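Local coordinates for Phospholipase/Carboxylesterase (PDB 4Q82), which probably hydrolyses carboxylic ester bonds, as an alpha/beta-hydrolase of the phospholipase/carboxylesterase group, at residues S171-L179 with D200-I210; T181-L189 with I268-R277. One frame throughout, in Å; residues are numbered along the deposited sequence.

Contact 1: S171-L179 with D200-I210; sequences SWNYLRAHL and DHGCDLAQVPI
R176 and D200 form a salt bridge across two helices of an alpha/beta-hydrolase fold, 167-178 and the short 195-201. The arginine chain, extended with CG anti to the backbone N (chi1 -179°), carries NE out to 2.7 Å from D200 OD2. That oxygen lies in the guanidinium plane and receives the N-H on its anti lone pair, the carboxylate plane turned 79° away. NH2 adds a weak bond to the same OD2. A long arginine reaching a short aspartate suits this exposed margin.

A second polar link is almost straight: H201 NE2 donates to R176 O at 2.8 Å, the oxygen lying in the ring plane. Histidine serves twice, because L179 places CD2 over one face of its imidazole as a CH-pi contact, 3.7 Å from the centroid. Bond and methyl together would limit the ring's turning.

Inward, branched L175, L205, V208 and I210 fill the buried side beside the broad indole of W172. L175 and I210 meet tip to tip, and M230 of helix 224-235 touches I210 and W172. The indole edge, at CZ3, lies 4.1 Å from L205 CD2. The other methyl of L179, CD1, slides past V208 to lie 3.6 Å from CG2.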
ATOM      1  N   SER A 171       6.275   5.534  -0.464  1.00 14.97           N
ATOM      2  CA  SER A 171       5.820   4.915  -1.706  1.00 15.40           C
ATOM      3  C   SER A 171       5.928   5.883  -2.870  1.00 16.34           C
ATOM      4  O   SER A 171       6.289   5.485  -3.979  1.00 17.43           O
ATOM      5  CB  SER A 171       4.373   4.416  -1.549  1.00 14.94           C
ATOM      6  OG  SER A 171       4.374   3.270  -0.705  1.00 15.57           O
ATOM      7  N   TRP A 172       5.598   7.158  -2.627  1.00 15.25           N
ATOM      8  CA  TRP A 172       5.784   8.175  -3.654  1.00 16.52           C
ATOM      9  C   TRP A 172       7.260   8.301  -4.017  1.00 18.46           C
ATOM     10  O   TRP A 172       7.627   8.399  -5.198  1.00 19.70           O
ATOM     11  CB  TRP A 172       5.256   9.539  -3.176  1.00 15.77           C
ATOM     12  CG  TRP A 172       3.751   9.781  -3.310  1.00 14.94           C
ATOM     13  CD1 TRP A 172       2.850   9.914  -2.285  1.00 14.50           C
ATOM     14  CD2 TRP A 172       3.001   9.968  -4.534  1.00 15.63           C
ATOM     15  NE1 TRP A 172       1.598  10.186  -2.789  1.00 13.88           N
ATOM     16  CE2 TRP A 172       1.661  10.226  -4.163  1.00 14.87           C
ATOM     17  CE3 TRP A 172       3.343   9.984  -5.898  1.00 17.23           C
ATOM     18  CZ2 TRP A 172       0.659  10.481  -5.101  1.00 15.57           C
ATOM     19  CZ3 TRP A 172       2.333  10.218  -6.842  1.00 17.71           C
ATOM     20  CH2 TRP A 172       1.011  10.453  -6.441  1.00 16.59           C
ATOM     21  N   ASN A 173       8.127   8.293  -3.001  1.00 17.17           N
ATOM     22  CA  ASN A 173       9.561   8.416  -3.269  1.00 19.41           C
ATOM     23  C   ASN A 173      10.098   7.182  -3.985  1.00 19.67           C
ATOM     24  O   ASN A 173      11.043   7.262  -4.784  1.00 21.18           O
ATOM     25  CB  ASN A 173      10.317   8.645  -1.974  1.00 21.64           C
ATOM     26  CG  ASN A 173      10.261  10.088  -1.546  1.00 25.58           C
ATOM     27  OD1 ASN A 173      10.161  10.989  -2.397  1.00 27.50           O
ATOM     28  ND2 ASN A 173      10.336  10.330  -0.241  1.00 25.69           N
ATOM     29  N   TYR A 174       9.487   6.042  -3.680  1.00 18.52           N
ATOM     30  CA  TYR A 174       9.828   4.797  -4.369  1.00 20.67           C
ATOM     31  C   TYR A 174       9.551   4.932  -5.865  1.00 21.55           C
ATOM     32  O   TYR A 174      10.378   4.549  -6.706  1.00 23.56           O
ATOM     33  CB  TYR A 174       9.038   3.623  -3.782  1.00 19.63           C
ATOM     34  CG  TYR A 174       8.965   2.433  -4.715  1.00 20.81           C
ATOM     35  CD1 TYR A 174      10.055   1.563  -4.860  1.00 22.72           C
ATOM     36  CD2 TYR A 174       7.806   2.177  -5.460  1.00 19.61           C
ATOM     37  CE1 TYR A 174      10.004   0.478  -5.735  1.00 24.10           C
ATOM     38  CE2 TYR A 174       7.747   1.078  -6.347  1.00 20.82           C
ATOM     39  CZ  TYR A 174       8.842   0.239  -6.469  1.00 23.26           C
ATOM     40  OH  TYR A 174       8.785  -0.843  -7.332  1.00 24.04           O
ATOM     41  N   LEU A 175       8.380   5.484  -6.190  1.00 20.56           N
ATOM     42  CA  LEU A 175       8.026   5.704  -7.585  1.00 22.12           C
ATOM     43  C   LEU A 175       8.955   6.731  -8.232  1.00 23.34           C
ATOM     44  O   LEU A 175       9.333   6.597  -9.389  1.00 25.06           O
ATOM     45  CB  LEU A 175       6.561   6.144  -7.706  1.00 20.35           C
ATOM     46  CG  LEU A 175       5.523   5.063  -7.421  1.00 20.28           C
ATOM     47  CD1 LEU A 175       4.120   5.678  -7.410  1.00 19.87           C
ATOM     48  CD2 LEU A 175       5.621   3.944  -8.456  1.00 22.57           C
ATOM     49  N   ARG A 176       9.349   7.748  -7.482  1.00 22.62           N
ATOM     50  CA  ARG A 176      10.257   8.739  -8.048  1.00 24.07           C
ATOM     51  C   ARG A 176      11.594   8.111  -8.432  1.00 25.39           C
ATOM     52  O   ARG A 176      12.176   8.417  -9.492  1.00 26.52           O
ATOM     53  CB  ARG A 176      10.489   9.886  -7.068  1.00 24.71           C
ATOM     54  CG  ARG A 176      11.419  10.921  -7.661  1.00 28.44           C
ATOM     55  CD  ARG A 176      11.805  12.008  -6.682  1.00 30.85           C
ATOM     56  NE  ARG A 176      12.663  12.980  -7.361  1.00 36.08           N
ATOM     57  CZ  ARG A 176      13.307  13.968  -6.750  1.00 38.96           C
ATOM     58  NH1 ARG A 176      13.199  14.114  -5.438  1.00 38.25           N
ATOM     59  NH2 ARG A 176      14.058  14.801  -7.454  1.00 42.23           N
ATOM     60  N   ALA A 177      12.087   7.222  -7.576  1.00 24.77           N
ATOM     61  CA  ALA A 177      13.406   6.634  -7.793  1.00 27.41           C
ATOM     62  C   ALA A 177      13.372   5.524  -8.824  1.00 28.44           C
ATOM     63  O   ALA A 177      14.328   5.349  -9.577  1.00 30.01           O
ATOM     64  CB  ALA A 177      13.976   6.100  -6.484  1.00 27.45           C
ATOM     65  N   HIS A 178      12.279   4.767  -8.839  1.00 27.05           N
ATOM     66  CA  HIS A 178      12.244   3.489  -9.549  1.00 29.42           C
ATOM     67  C   HIS A 178      11.132   3.361 -10.592  1.00 29.92           C
ATOM     68  O   HIS A 178      10.792   2.243 -10.987  1.00 30.24           O
ATOM     69  CB  HIS A 178      12.128   2.349  -8.530  1.00 28.39           C
ATOM     70  CG  HIS A 178      13.292   2.282  -7.595  1.00 29.60           C
ATOM     71  ND1 HIS A 178      14.582   2.076  -8.040  1.00 32.85           N
ATOM     72  CD2 HIS A 178      13.374   2.405  -6.250  1.00 27.99           C
ATOM     73  CE1 HIS A 178      15.408   2.077  -7.009  1.00 33.09           C
ATOM     74  NE2 HIS A 178      14.700   2.277  -5.911  1.00 30.41           N
ATOM     75  N   LEU A 179      10.583   4.496 -11.034  1.00 29.70           N
ATOM     76  CA  LEU A 179       9.530   4.508 -12.056  1.00 30.36           C
ATOM     77  C   LEU A 179       9.883   3.653 -13.276  1.00 33.95           C
ATOM     78  O   LEU A 179       9.063   2.873 -13.740  1.00 33.75           O
ATOM     79  CB  LEU A 179       9.236   5.937 -12.518  1.00 30.27           C
ATOM     80  CG  LEU A 179       8.222   6.135 -13.659  1.00 30.43           C
ATOM     81  CD1 LEU A 179       6.828   5.669 -13.247  1.00 28.51           C
ATOM     82  CD2 LEU A 179       8.165   7.586 -14.094  1.00 29.99           C
ATOM     83  N   ASP A 200       9.527  15.716 -10.677  1.00 27.85           N
ATOM     84  CA  ASP A 200      10.620  15.023 -11.344  1.00 30.54           C
ATOM     85  C   ASP A 200      10.200  14.446 -12.708  1.00 31.49           C
ATOM     86  O   ASP A 200      10.877  14.652 -13.706  1.00 33.71           O
ATOM     87  CB  ASP A 200      11.129  13.909 -10.427  1.00 32.67           C
ATOM     88  CG  ASP A 200      12.451  13.324 -10.869  1.00 37.55           C
ATOM     89  OD1 ASP A 200      12.723  13.269 -12.089  1.00 40.60           O
ATOM     90  OD2 ASP A 200      13.220  12.899  -9.974  1.00 39.09           O
ATOM     91  N   HIS A 201       9.091  13.718 -12.739  1.00 29.88           N
ATOM     92  CA  HIS A 201       8.750  12.896 -13.901  1.00 30.67           C
ATOM     93  C   HIS A 201       7.641  13.426 -14.795  1.00 30.63           C
ATOM     94  O   HIS A 201       7.551  13.024 -15.956  1.00 31.78           O
ATOM     95  CB  HIS A 201       8.355  11.499 -13.432  1.00 29.30           C
ATOM     96  CG  HIS A 201       9.499  10.699 -12.891  1.00 29.19           C
ATOM     97  ND1 HIS A 201      10.546  10.278 -13.677  1.00 31.19           N
ATOM     98  CD2 HIS A 201       9.745  10.223 -11.648  1.00 28.12           C
ATOM     99  CE1 HIS A 201      11.396   9.583 -12.940  1.00 31.14           C
ATOM    100  NE2 HIS A 201      10.929   9.532 -11.706  1.00 29.07           N
ATOM    101  N   GLY A 202       6.778  14.287 -14.260  1.00 29.66           N
ATOM    102  CA  GLY A 202       5.638  14.773 -15.029  1.00 30.05           C
ATOM    103  C   GLY A 202       4.792  13.635 -15.572  1.00 29.70           C
ATOM    104  O   GLY A 202       4.567  12.644 -14.882  1.00 28.07           O
ATOM    105  N   CYS A 203       4.362  13.731 -16.829  1.00 31.26           N
ATOM    106  CA  CYS A 203       3.420  12.744 -17.339  1.00 31.36           C
ATOM    107  C   CYS A 203       4.029  11.352 -17.516  1.00 31.15           C
ATOM    108  O   CYS A 203       3.297  10.386 -17.710  1.00 30.74           O
ATOM    109  CB  CYS A 203       2.802  13.241 -18.640  1.00 33.90           C
ATOM    110  SG  CYS A 203       1.696  14.639 -18.301  1.00 39.98           S
ATOM    111  N   ASP A 204       5.347  11.225 -17.396  1.00 30.81           N
ATOM    112  CA  ASP A 204       5.942   9.882 -17.355  1.00 30.36           C
ATOM    113  C   ASP A 204       5.382   9.079 -16.182  1.00 27.97           C
ATOM    114  O   ASP A 204       5.210   7.866 -16.274  1.00 26.78           O
ATOM    115  CB  ASP A 204       7.467   9.945 -17.252  1.00 31.72           C
ATOM    116  CG  ASP A 204       8.124  10.520 -18.512  1.00 35.62           C
ATOM    117  OD1 ASP A 204       7.432  10.705 -19.537  1.00 36.49           O
ATOM    118  OD2 ASP A 204       9.346  10.763 -18.477  1.00 37.15           O
ATOM    119  N   LEU A 205       5.114   9.757 -15.070  1.00 25.74           N
ATOM    120  CA  LEU A 205       4.574   9.092 -13.902  1.00 24.37           C
ATOM    121  C   LEU A 205       3.141   8.611 -14.149  1.00 24.33           C
ATOM    122  O   LEU A 205       2.662   7.700 -13.486  1.00 23.38           O
ATOM    123  CB  LEU A 205       4.628  10.032 -12.706  1.00 22.64           C
ATOM    124  CG  LEU A 205       4.138   9.566 -11.337  1.00 20.98           C
ATOM    125  CD1 LEU A 205       4.886   8.335 -10.894  1.00 20.76           C
ATOM    126  CD2 LEU A 205       4.345  10.688 -10.352  1.00 19.35           C
ATOM    127  N   ALA A 206       2.469   9.206 -15.125  1.00 24.74           N
ATOM    128  CA  ALA A 206       1.061   8.875 -15.380  1.00 25.61           C
ATOM    129  C   ALA A 206       0.888   7.489 -16.018  1.00 26.70           C
ATOM    130  O   ALA A 206      -0.240   7.027 -16.241  1.00 25.81           O
ATOM    131  CB  ALA A 206       0.415   9.944 -16.250  1.00 26.55           C
ATOM    132  N   GLN A 207       1.999   6.815 -16.291  1.00 27.97           N
ATOM    133  CA  GLN A 207       1.931   5.447 -16.782  1.00 29.02           C
ATOM    134  C   GLN A 207       1.653   4.432 -15.665  1.00 26.70           C
ATOM    135  O   GLN A 207       1.317   3.280 -15.930  1.00 26.09           O
ATOM    136  CB  GLN A 207       3.219   5.095 -17.521  1.00 32.37           C
ATOM    137  CG  GLN A 207       3.375   5.859 -18.841  1.00 35.80           C
ATOM    138  CD  GLN A 207       2.228   5.604 -19.805  1.00 38.35           C
ATOM    139  OE1 GLN A 207       1.547   6.537 -20.248  1.00 39.06           O
ATOM    140  NE2 GLN A 207       2.026   4.340 -20.157  1.00 39.75           N
ATOM    141  N   VAL A 208       1.777   4.868 -14.417  1.00 23.81           N
ATOM    142  CA  VAL A 208       1.402   4.046 -13.268  1.00 23.40           C
ATOM    143  C   VAL A 208       0.031   4.475 -12.743  1.00 22.67           C
ATOM    144  O   VAL A 208      -0.164   5.643 -12.447  1.00 22.59           O
ATOM    145  CB  VAL A 208       2.430   4.192 -12.130  1.00 22.58           C
ATOM    146  CG1 VAL A 208       2.016   3.382 -10.927  1.00 21.28           C
ATOM    147  CG2 VAL A 208       3.809   3.768 -12.612  1.00 24.67           C
ATOM    148  N   PRO A 209      -0.922   3.537 -12.626  1.00 22.26           N
ATOM    149  CA  PRO A 209      -2.240   3.923 -12.112  1.00 21.06           C
ATOM    150  C   PRO A 209      -2.141   4.250 -10.631  1.00 19.68           C
ATOM    151  O   PRO A 209      -1.599   3.435  -9.873  1.00 18.40           O
ATOM    152  CB  PRO A 209      -3.114   2.671 -12.345  1.00 21.43           C
ATOM    153  CG  PRO A 209      -2.317   1.777 -13.253  1.00 23.84           C
ATOM    154  CD  PRO A 209      -0.864   2.120 -13.026  1.00 23.26           C
ATOM    155  N   ILE A 210      -2.611   5.431 -10.237  1.00 19.52           N
ATOM    156  CA  ILE A 210      -2.566   5.839  -8.840  1.00 17.03           C
ATOM    157  C   ILE A 210      -3.915   6.413  -8.387  1.00 15.65           C
ATOM    158  O   ILE A 210      -4.564   7.172  -9.123  1.00 15.41           O
ATOM    159  CB  ILE A 210      -1.453   6.898  -8.586  1.00 16.90           C
ATOM    160  CG1 ILE A 210      -0.101   6.387  -9.099  1.00 17.63           C
ATOM    161  CG2 ILE A 210      -1.412   7.239  -7.069  1.00 14.25           C
ATOM    162  CD1 ILE A 210       1.045   7.436  -9.030  1.00 20.07           C
TER

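Contact 2: T181-L189 with I268-R277; sequences TTPIAAAVL and IYAWLLSQSR
A single nitrogen of R277, the last residue of the chain, grips two backbone carbonyls: NH1 donates to T182 O at 2.8 Å and to I184 O at 2.9 Å. Both oxygens lie near the guanidinium plane, at its edge, but NH1 stands above the carbonyl plane of I184. Bends at chi2 and chi3 (-66° and -69°) fold the arginine back over the turn, with CD packed on I184 O. The length of arginine and the two N-H groups on NH1 suit it to holding both oxygens at once. The turn has a fastening of its own: T182 OG1 accepts from I184 N in an ST turn, and also bonds to Y174 OH.

Farther along, small and branched side chains let strand and helix close up. A186 presents just a methyl, and its CB rests 3.8 Å from L272 CD2 and also against Q275 CB. V188 divides its branches, CG2 lying on L272 and CG1 4.1 Å from I268 CG2. W271 extends its ring to the strand, CZ3 reaching 3.6 Å from A187 O and touching A186 CB and V188 CG2 as well. With an alanine in place of W271, A186 and V188 would probably face a gap where the indole had been. Q275 NE2, bonded to D242, lies over one face of that indole.

Helix 268-273 runs nearly antiparallel to strand 186-189 (156°), their axes 9.0 Å apart. W211 of neighbouring strand 210-215 meets W271 edge-to-face, while Y160 of strand 158-163, on the other side of 186-190 in the sheet, touches L272.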
ATOM      1  N   THR A 181      11.721   1.091 -13.634  1.00 36.56           N
ATOM      2  CA  THR A 181      11.900  -0.347 -13.441  1.00 36.65           C
ATOM      3  C   THR A 181      10.827  -0.987 -12.566  1.00 33.63           C
ATOM      4  O   THR A 181      10.794  -2.204 -12.413  1.00 33.83           O
ATOM      5  CB  THR A 181      13.255  -0.673 -12.802  1.00 38.38           C
ATOM      6  OG1 THR A 181      13.327  -0.033 -11.521  1.00 37.21           O
ATOM      7  CG2 THR A 181      14.403  -0.205 -13.683  1.00 41.42           C
ATOM      8  N   THR A 182       9.963  -0.180 -11.968  1.00 30.74           N
ATOM      9  CA  THR A 182       8.989  -0.753 -11.037  1.00 28.79           C
ATOM     10  C   THR A 182       8.092  -1.801 -11.691  1.00 29.83           C
ATOM     11  O   THR A 182       7.577  -1.612 -12.795  1.00 30.32           O
ATOM     12  CB  THR A 182       8.099   0.317 -10.390  1.00 26.54           C
ATOM     13  OG1 THR A 182       7.234  -0.316  -9.443  1.00 24.35           O
ATOM     14  CG2 THR A 182       7.245   1.054 -11.420  1.00 27.16           C
ATOM     15  N   PRO A 183       7.923  -2.933 -11.004  1.00 30.24           N
ATOM     16  CA  PRO A 183       7.001  -3.979 -11.440  1.00 31.41           C
ATOM     17  C   PRO A 183       5.543  -3.728 -11.023  1.00 29.86           C
ATOM     18  O   PRO A 183       4.696  -4.542 -11.411  1.00 31.22           O
ATOM     19  CB  PRO A 183       7.539  -5.218 -10.727  1.00 32.15           C
ATOM     20  CG  PRO A 183       8.025  -4.655  -9.414  1.00 30.53           C
ATOM     21  CD  PRO A 183       8.656  -3.321  -9.784  1.00 30.01           C
ATOM     22  N   ILE A 184       5.234  -2.670 -10.267  1.00 26.55           N
ATOM     23  CA  ILE A 184       3.877  -2.599  -9.696  1.00 24.60           C
ATOM     24  C   ILE A 184       2.820  -2.289 -10.763  1.00 25.18           C
ATOM     25  O   ILE A 184       3.109  -1.681 -11.796  1.00 26.43           O
ATOM     26  CB  ILE A 184       3.750  -1.573  -8.524  1.00 21.30           C
ATOM     27  CG1 ILE A 184       3.755  -0.123  -9.004  1.00 20.01           C
ATOM     28  CG2 ILE A 184       4.836  -1.798  -7.491  1.00 21.80           C
ATOM     29  CD1 ILE A 184       3.278   0.872  -7.909  1.00 22.14           C
ATOM     30  N   ALA A 185       1.601  -2.760 -10.502  1.00 22.86           N
ATOM     31  CA  ALA A 185       0.453  -2.555 -11.370  1.00 23.45           C
ATOM     32  C   ALA A 185      -0.379  -1.334 -10.999  1.00 21.27           C
ATOM     33  O   ALA A 185      -1.086  -0.799 -11.847  1.00 21.62           O
ATOM     34  CB  ALA A 185      -0.444  -3.796 -11.351  1.00 24.86           C
ATOM     35  N   ALA A 186      -0.338  -0.927  -9.732  1.00 18.81           N
ATOM     36  CA  ALA A 186      -1.130   0.231  -9.252  1.00 18.18           C
ATOM     37  C   ALA A 186      -0.755   0.573  -7.822  1.00 18.02           C
ATOM     38  O   ALA A 186      -0.193  -0.265  -7.109  1.00 18.97           O
ATOM     39  CB  ALA A 186      -2.634  -0.043  -9.326  1.00 17.79           C
ATOM     40  N   ALA A 187      -1.102   1.794  -7.401  1.00 16.76           N
ATOM     41  CA  ALA A 187      -0.884   2.230  -6.022  1.00 15.11           C
ATOM     42  C   ALA A 187      -2.077   2.992  -5.469  1.00 15.27           C
ATOM     43  O   ALA A 187      -2.753   3.733  -6.186  1.00 16.33           O
ATOM     44  CB  ALA A 187       0.397   3.128  -5.920  1.00 16.57           C
ATOM     45  N   VAL A 188      -2.297   2.843  -4.160  1.00 13.31           N
ATOM     46  CA  VAL A 188      -3.293   3.617  -3.439  1.00 13.40           C
ATOM     47  C   VAL A 188      -2.529   4.319  -2.333  1.00 12.75           C
ATOM     48  O   VAL A 188      -2.005   3.673  -1.436  1.00 12.91           O
ATOM     49  CB  VAL A 188      -4.409   2.733  -2.845  1.00 12.39           C
ATOM     50  CG1 VAL A 188      -5.270   3.538  -1.864  1.00 12.82           C
ATOM     51  CG2 VAL A 188      -5.312   2.154  -3.973  1.00 11.31           C
ATOM     52  N   LEU A 189      -2.427   5.637  -2.426  1.00 12.21           N
ATOM     53  CA  LEU A 189      -1.497   6.387  -1.579  1.00 12.64           C
ATOM     54  C   LEU A 189      -2.283   7.410  -0.792  1.00 12.45           C
ATOM     55  O   LEU A 189      -2.888   8.318  -1.377  1.00 12.80           O
ATOM     56  CB  LEU A 189      -0.422   7.069  -2.429  1.00 13.49           C
ATOM     57  CG  LEU A 189       0.359   6.070  -3.288  1.00 14.41           C
ATOM     58  CD1 LEU A 189       1.423   6.796  -4.142  1.00 16.25           C
ATOM     59  CD2 LEU A 189       0.989   5.012  -2.389  1.00 14.55           C
ATOM     60  N   ILE A 268     -11.447   0.815  -3.062  1.00 13.18           N
ATOM     61  CA  ILE A 268     -10.077   0.767  -3.538  1.00 13.76           C
ATOM     62  C   ILE A 268      -9.668  -0.645  -3.953  1.00 14.66           C
ATOM     63  O   ILE A 268      -8.789  -0.775  -4.785  1.00 14.78           O
ATOM     64  CB  ILE A 268      -9.082   1.276  -2.473  1.00 13.51           C
ATOM     65  CG1 ILE A 268      -9.257   0.526  -1.147  1.00 12.92           C
ATOM     66  CG2 ILE A 268      -9.262   2.801  -2.282  1.00 13.43           C
ATOM     67  CD1 ILE A 268      -8.075   0.796  -0.116  1.00 13.70           C
ATOM     68  N   TYR A 269     -10.283  -1.680  -3.370  1.00 14.15           N
ATOM     69  CA  TYR A 269      -9.900  -3.064  -3.690  1.00 15.10           C
ATOM     70  C   TYR A 269     -10.360  -3.464  -5.101  1.00 16.41           C
ATOM     71  O   TYR A 269      -9.592  -4.044  -5.879  1.00 16.51           O
ATOM     72  CB  TYR A 269     -10.444  -4.026  -2.616  1.00 15.17           C
ATOM     73  CG  TYR A 269     -10.012  -3.514  -1.250  1.00 15.11           C
ATOM     74  CD1 TYR A 269      -8.667  -3.418  -0.931  1.00 15.10           C
ATOM     75  CD2 TYR A 269     -10.950  -3.085  -0.296  1.00 14.98           C
ATOM     76  CE1 TYR A 269      -8.225  -2.887   0.307  1.00 14.88           C
ATOM     77  CE2 TYR A 269     -10.514  -2.586   0.964  1.00 14.36           C
ATOM     78  CZ  TYR A 269      -9.152  -2.492   1.239  1.00 13.94           C
ATOM     79  OH  TYR A 269      -8.712  -1.981   2.453  1.00 13.70           O
ATOM     80  N   ALA A 270     -11.596  -3.144  -5.440  1.00 16.49           N
ATOM     81  CA  ALA A 270     -12.078  -3.400  -6.780  1.00 19.38           C
ATOM     82  C   ALA A 270     -11.236  -2.618  -7.801  1.00 19.03           C
ATOM     83  O   ALA A 270     -10.893  -3.145  -8.861  1.00 20.37           O
ATOM     84  CB  ALA A 270     -13.563  -3.039  -6.893  1.00 19.68           C
ATOM     85  N   TRP A 271     -10.891  -1.377  -7.461  1.00 17.40           N
ATOM     86  CA  TRP A 271     -10.105  -0.536  -8.364  1.00 18.09           C
ATOM     87  C   TRP A 271      -8.714  -1.140  -8.585  1.00 17.97           C
ATOM     88  O   TRP A 271      -8.260  -1.254  -9.731  1.00 19.82           O
ATOM     89  CB  TRP A 271      -9.983   0.907  -7.828  1.00 15.95           C
ATOM     90  CG  TRP A 271      -9.206   1.803  -8.776  1.00 17.50           C
ATOM     91  CD1 TRP A 271      -9.676   2.424  -9.912  1.00 19.14           C
ATOM     92  CD2 TRP A 271      -7.814   2.138  -8.683  1.00 17.43           C
ATOM     93  NE1 TRP A 271      -8.650   3.143 -10.519  1.00 19.33           N
ATOM     94  CE2 TRP A 271      -7.503   2.977  -9.784  1.00 18.34           C
ATOM     95  CE3 TRP A 271      -6.798   1.817  -7.768  1.00 16.20           C
ATOM     96  CZ2 TRP A 271      -6.216   3.509  -9.987  1.00 18.34           C
ATOM     97  CZ3 TRP A 271      -5.521   2.344  -7.977  1.00 15.71           C
ATOM     98  CH2 TRP A 271      -5.248   3.181  -9.074  1.00 17.45           C
ATOM     99  N   LEU A 272      -8.034  -1.525  -7.504  1.00 16.18           N
ATOM    100  CA  LEU A 272      -6.731  -2.183  -7.654  1.00 16.70           C
ATOM    101  C   LEU A 272      -6.833  -3.380  -8.585  1.00 18.35           C
ATOM    102  O   LEU A 272      -6.095  -3.498  -9.565  1.00 19.64           O
ATOM    103  CB  LEU A 272      -6.178  -2.630  -6.292  1.00 15.83           C
ATOM    104  CG  LEU A 272      -5.585  -1.503  -5.426  1.00 14.83           C
ATOM    105  CD1 LEU A 272      -5.205  -2.057  -4.028  1.00 13.65           C
ATOM    106  CD2 LEU A 272      -4.354  -0.906  -6.072  1.00 15.96           C
ATOM    107  N   LEU A 273      -7.783  -4.256  -8.295  1.00 17.90           N
ATOM    108  CA  LEU A 273      -7.914  -5.490  -9.073  1.00 21.45           C
ATOM    109  C   LEU A 273      -8.267  -5.224 -10.540  1.00 22.95           C
ATOM    110  O   LEU A 273      -8.050  -6.078 -11.400  1.00 23.50           O
ATOM    111  CB  LEU A 273      -8.961  -6.405  -8.421  1.00 21.69           C
ATOM    112  CG  LEU A 273      -8.459  -7.047  -7.113  1.00 22.34           C
ATOM    113  CD1 LEU A 273      -9.605  -7.612  -6.307  1.00 21.95           C
ATOM    114  CD2 LEU A 273      -7.429  -8.138  -7.396  1.00 24.52           C
ATOM    115  N   SER A 274      -8.793  -4.041 -10.838  1.00 23.48           N
ATOM    116  CA  SER A 274      -9.050  -3.704 -12.236  1.00 25.10           C
ATOM    117  C   SER A 274      -7.752  -3.311 -12.977  1.00 25.07           C
ATOM    118  O   SER A 274      -7.740  -3.182 -14.202  1.00 24.76           O
ATOM    119  CB  SER A 274     -10.085  -2.583 -12.338  1.00 24.77           C
ATOM    120  OG  SER A 274      -9.501  -1.328 -12.044  1.00 24.95           O
ATOM    121  N   GLN A 275      -6.660  -3.137 -12.237  1.00 22.98           N
ATOM    122  CA  GLN A 275      -5.372  -2.768 -12.836  1.00 24.31           C
ATOM    123  C   GLN A 275      -4.447  -3.959 -12.954  1.00 26.57           C
ATOM    124  O   GLN A 275      -4.422  -4.804 -12.066  1.00 26.30           O
ATOM    125  CB  GLN A 275      -4.684  -1.679 -11.990  1.00 22.01           C
ATOM    126  CG  GLN A 275      -5.614  -0.530 -11.628  1.00 21.24           C
ATOM    127  CD  GLN A 275      -6.129   0.199 -12.851  1.00 24.81           C
ATOM    128  OE1 GLN A 275      -5.454   0.260 -13.865  1.00 24.96           O
ATOM    129  NE2 GLN A 275      -7.323   0.768 -12.752  1.00 26.60           N
ATOM    130  N   SER A 276      -3.658  -4.016 -14.025  1.00 28.83           N
ATOM    131  CA  SER A 276      -2.661  -5.059 -14.153  1.00 31.40           C
ATOM    132  C   SER A 276      -1.609  -4.660 -15.173  1.00 34.20           C
ATOM    133  O   SER A 276      -1.863  -3.810 -16.025  1.00 35.51           O
ATOM    134  CB  SER A 276      -3.308  -6.389 -14.568  1.00 34.07           C
ATOM    135  OG  SER A 276      -3.820  -6.294 -15.877  1.00 35.85           O
ATOM    136  N   ARG A 277      -0.445  -5.303 -15.106  1.00 35.06           N
ATOM    137  CA  ARG A 277       0.632  -5.047 -16.066  1.00 37.49           C
ATOM    138  C   ARG A 277       0.503  -5.890 -17.340  1.00 41.25           C
ATOM    139  O   ARG A 277       0.174  -7.070 -17.272  1.00 42.43           O
ATOM    140  CB  ARG A 277       1.988  -5.313 -15.411  1.00 38.12           C
ATOM    141  CG  ARG A 277       2.324  -4.349 -14.293  1.00 36.34           C
ATOM    142  CD  ARG A 277       2.494  -2.951 -14.847  1.00 36.67           C
ATOM    143  NE  ARG A 277       3.691  -2.847 -15.681  1.00 39.27           N
ATOM    144  CZ  ARG A 277       4.880  -2.456 -15.229  1.00 39.46           C
ATOM    145  NH1 ARG A 277       5.032  -2.128 -13.950  1.00 37.28           N
ATOM    146  NH2 ARG A 277       5.914  -2.381 -16.060  1.00 41.55           N
TER
HETATM  147  O   HOH W   1      -0.661  -1.092 -14.489  1.00 34.23           O

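Overall arrangement
Helix 167-178 leads through the connection 179-185 into strand 186-190, so the first halves of the two contacts are successive. The chain then passes through helix 195-201 and returns at 200-210, where contact 1 closes a loop of 20 intervening residues that includes the strand of contact 2. Contact 2 closes only at the C terminus, after 78 residues, and the two therefore cross instead of nesting. Their centres lie about 13 Å apart. They meet where A187 N probably donates a hydrogen bond to P209 O and where W172 packs on L189. Contact 1 joins helix 195-201 to helix 167-178 and that helix to strand 210-215; contact 2 joins helix 268-273 and the C-terminal tail to strand 186-190.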